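Protein kinase (Staphylococcus aureus subsp. aureus Mu50, PDB 3PY9) is a membrane Ser/Thr kinase, and its extracellular PASTA repeats, captured here, probably bind muropeptides of the cell wall. Local coordinates at residues A[76-81]-A[95-100]. Sequence-based numbering, arbitrary orientation.
Sequences KMPNVI and LGLKDV. With EU (europium ion), chain E.
Pro-78 and Leu-95 meet tip to tip: the ring carbon CD of Pro-78 lies 3.8 Å from CD1 of Leu-95, with CG of Pro-78 only slightly farther from the same methyl. Leu-97, two residues on from Leu-95, reaches the same ring tip to tip, its CD1 4.2 Å from CD of Pro-78, which puts that one ring carbon in reach of a methyl from each leucine. Leu-95 holds CG anti to the carbonyl carbon, beside the backbone N (chi1 -55°), and from there the branch carries CD1 to the proline. The CD1 of Leu-97 also approaches the sulfur SD of Met-77, more loosely, at 4.4 Å. Met-77 and Leu-97 are buried, and both, like Pro-78, also pack on Leu-92 of helix 85-93, so Leu-92 is the common apolar neighbour of all three.

The two segments share no polar bond; the backbone O of Lys-76 only touches CD1 of Leu-95 at 3.5 Å, and NZ of Lys-76 turns to Glu-125 in a salt bridge.

Toward the far end of 95-100, away from this packing, OD2 of Asp-99 binds a europium ion at 2.4 Å, while OD1 of Asp-99 stays 3.4 Å from the metal. OD2 also accepts a hydrogen bond from the backbone N of Asn-132, and Asp-130 binds the same ion through OD1.

Gly-96, with its positive phi of 82°, is the C' residue of a Schellman motif that ends helix 85-93, with Leu-97 N bonded to Leu-92 O. The turn delivers Leu-95 and Leu-97 to the segment that leaves strand 74-76, joining the segment before helix 85-93 to the one after it, at the helix's C-terminal end, in a PASTA domain, whose fold packs one helix on a β-sheet.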
ATOM      1  N   LYS A  76       2.898 -27.017  -2.580  1.00 49.60           N
ATOM      2  CA  LYS A  76       2.096 -25.796  -2.683  1.00 49.32           C
ATOM      3  C   LYS A  76       2.890 -24.609  -2.128  1.00 48.36           C
ATOM      4  O   LYS A  76       3.324 -24.620  -0.971  1.00 48.17           O
ATOM      5  CB  LYS A  76       0.772 -25.967  -1.921  1.00 49.84           C
ATOM      6  CG  LYS A  76      -0.498 -26.090  -2.801  1.00 51.87           C
ATOM      7  CD  LYS A  76      -0.340 -26.904  -4.117  1.00 55.18           C
ATOM      8  CE  LYS A  76      -0.297 -28.447  -3.932  1.00 56.87           C
ATOM      9  NZ  LYS A  76       1.091 -29.028  -4.130  1.00 57.20           N
ATOM     10  N   MET A  77       3.107 -23.603  -2.968  1.00 47.54           N
ATOM     11  CA  MET A  77       3.765 -22.380  -2.517  1.00 46.29           C
ATOM     12  C   MET A  77       2.924 -21.719  -1.418  1.00 46.07           C
ATOM     13  O   MET A  77       1.732 -21.429  -1.629  1.00 46.31           O
ATOM     14  CB  MET A  77       4.005 -21.413  -3.681  1.00 45.78           C
ATOM     15  CG  MET A  77       4.770 -20.134  -3.295  1.00 44.25           C
ATOM     16  SD  MET A  77       6.523 -20.415  -3.040  1.00 40.77           S
ATOM     17  CE  MET A  77       7.043 -18.891  -2.242  1.00 41.65           C
ATOM     18  N   PRO A  78       3.538 -21.492  -0.241  1.00 45.34           N
ATOM     19  CA  PRO A  78       2.872 -20.798   0.849  1.00 44.99           C
ATOM     20  C   PRO A  78       2.765 -19.287   0.583  1.00 44.95           C
ATOM     21  O   PRO A  78       3.484 -18.752  -0.274  1.00 44.85           O
ATOM     22  CB  PRO A  78       3.791 -21.065   2.037  1.00 44.83           C
ATOM     23  CG  PRO A  78       5.149 -21.221   1.428  1.00 44.47           C
ATOM     24  CD  PRO A  78       4.923 -21.878   0.109  1.00 45.22           C
ATOM     25  N   ASN A  79       1.859 -18.624   1.302  1.00 44.83           N
ATOM     26  CA  ASN A  79       1.701 -17.169   1.232  1.00 44.92           C
ATOM     27  C   ASN A  79       2.520 -16.580   2.371  1.00 44.26           C
ATOM     28  O   ASN A  79       2.228 -16.832   3.557  1.00 44.16           O
ATOM     29  CB  ASN A  79       0.219 -16.775   1.353  1.00 45.24           C
ATOM     30  CG  ASN A  79      -0.031 -15.301   1.072  1.00 46.62           C
ATOM     31  OD1 ASN A  79      -0.127 -14.500   1.991  1.00 49.08           O
ATOM     32  ND2 ASN A  79      -0.145 -14.941  -0.198  1.00 48.63           N
ATOM     33  N   VAL A  80       3.573 -15.848   2.004  1.00 43.33           N
ATOM     34  CA  VAL A  80       4.547 -15.311   2.974  1.00 42.82           C
ATOM     35  C   VAL A  80       4.591 -13.776   2.951  1.00 42.39           C
ATOM     36  O   VAL A  80       5.279 -13.148   3.752  1.00 42.51           O
ATOM     37  CB  VAL A  80       5.983 -15.917   2.791  1.00 42.65           C
ATOM     38  CG1 VAL A  80       5.955 -17.452   2.834  1.00 42.92           C
ATOM     39  CG2 VAL A  80       6.621 -15.458   1.485  1.00 43.39           C
ATOM     40  N   ILE A  81       3.853 -13.191   2.016  1.00 42.15           N
ATOM     41  CA  ILE A  81       3.700 -11.747   1.901  1.00 41.92           C
ATOM     42  C   ILE A  81       3.244 -11.128   3.224  1.00 41.75           C
ATOM     43  O   ILE A  81       2.251 -11.547   3.811  1.00 41.49           O
ATOM     44  CB  ILE A  81       2.698 -11.406   0.786  1.00 41.81           C
ATOM     45  CG1 ILE A  81       3.334 -11.677  -0.583  1.00 41.74           C
ATOM     46  CG2 ILE A  81       2.248  -9.959   0.892  1.00 41.56           C
ATOM     47  CD1 ILE A  81       2.349 -11.887  -1.713  1.00 42.80           C
ATOM     48  N   LEU A  95       8.841 -26.705   4.027  1.00 54.58           N
ATOM     49  CA  LEU A  95       8.318 -27.466   2.897  1.00 54.31           C
ATOM     50  C   LEU A  95       9.425 -27.964   1.962  1.00 54.05           C
ATOM     51  O   LEU A  95       9.140 -28.480   0.876  1.00 54.26           O
ATOM     52  CB  LEU A  95       7.302 -26.629   2.116  1.00 54.27           C
ATOM     53  CG  LEU A  95       6.113 -26.031   2.870  1.00 54.60           C
ATOM     54  CD1 LEU A  95       5.220 -25.237   1.912  1.00 55.40           C
ATOM     55  CD2 LEU A  95       5.304 -27.102   3.606  1.00 54.86           C
ATOM     56  N   GLY A  96      10.679 -27.813   2.392  1.00 53.74           N
ATOM     57  CA  GLY A  96      11.840 -28.224   1.610  1.00 53.30           C
ATOM     58  C   GLY A  96      12.268 -27.216   0.553  1.00 53.32           C
ATOM     59  O   GLY A  96      13.132 -27.519  -0.273  1.00 53.59           O
ATOM     60  N   LEU A  97      11.669 -26.021   0.579  1.00 52.92           N
ATOM     61  CA  LEU A  97      12.024 -24.933  -0.340  1.00 52.35           C
ATOM     62  C   LEU A  97      13.189 -24.105   0.201  1.00 52.48           C
ATOM     63  O   LEU A  97      12.996 -23.211   1.030  1.00 52.91           O
ATOM     64  CB  LEU A  97      10.811 -24.041  -0.624  1.00 52.00           C
ATOM     65  CG  LEU A  97       9.622 -24.703  -1.333  1.00 50.89           C
ATOM     66  CD1 LEU A  97       8.328 -23.944  -1.105  1.00 48.28           C
ATOM     67  CD2 LEU A  97       9.913 -24.890  -2.820  1.00 48.89           C
ATOM     68  N   LYS A  98      14.395 -24.400  -0.282  1.00 52.24           N
ATOM     69  CA  LYS A  98      15.607 -23.792   0.254  1.00 52.36           C
ATOM     70  C   LYS A  98      16.364 -22.884  -0.733  1.00 51.58           C
ATOM     71  O   LYS A  98      17.262 -22.145  -0.327  1.00 51.80           O
ATOM     72  CB  LYS A  98      16.531 -24.882   0.824  1.00 52.78           C
ATOM     73  CG  LYS A  98      15.829 -25.840   1.799  1.00 53.60           C
ATOM     74  CD  LYS A  98      16.803 -26.803   2.510  1.00 53.70           C
ATOM     75  CE  LYS A  98      16.065 -28.035   3.078  1.00 54.73           C
ATOM     76  NZ  LYS A  98      14.890 -27.707   3.969  1.00 56.16           N
ATOM     77  N   ASP A  99      16.002 -22.933  -2.013  1.00 50.60           N
ATOM     78  CA  ASP A  99      16.627 -22.086  -3.037  1.00 49.99           C
ATOM     79  C   ASP A  99      15.910 -20.726  -3.099  1.00 48.82           C
ATOM     80  O   ASP A  99      15.093 -20.476  -3.989  1.00 48.56           O
ATOM     81  CB  ASP A  99      16.618 -22.801  -4.405  1.00 50.25           C
ATOM     82  CG  ASP A  99      17.021 -21.890  -5.571  1.00 51.66           C
ATOM     83  OD1 ASP A  99      17.666 -20.838  -5.339  1.00 55.50           O
ATOM     84  OD2 ASP A  99      16.695 -22.219  -6.735  1.00 51.97           O
ATOM     85  N   VAL A 100      16.202 -19.861  -2.132  1.00 47.53           N
ATOM     86  CA  VAL A 100      15.481 -18.594  -2.012  1.00 46.40           C
ATOM     87  C   VAL A 100      16.445 -17.432  -2.022  1.00 45.75           C
ATOM     88  O   VAL A 100      17.370 -17.368  -1.219  1.00 45.91           O
ATOM     89  CB  VAL A 100      14.583 -18.543  -0.751  1.00 46.40           C
ATOM     90  CG1 VAL A 100      13.747 -17.276  -0.738  1.00 45.65           C
ATOM     91  CG2 VAL A 100      13.666 -19.766  -0.697  1.00 46.10           C
TER
HETATM   92 EU    EU E 305      18.483 -22.098  -8.354  0.50 78.35          EU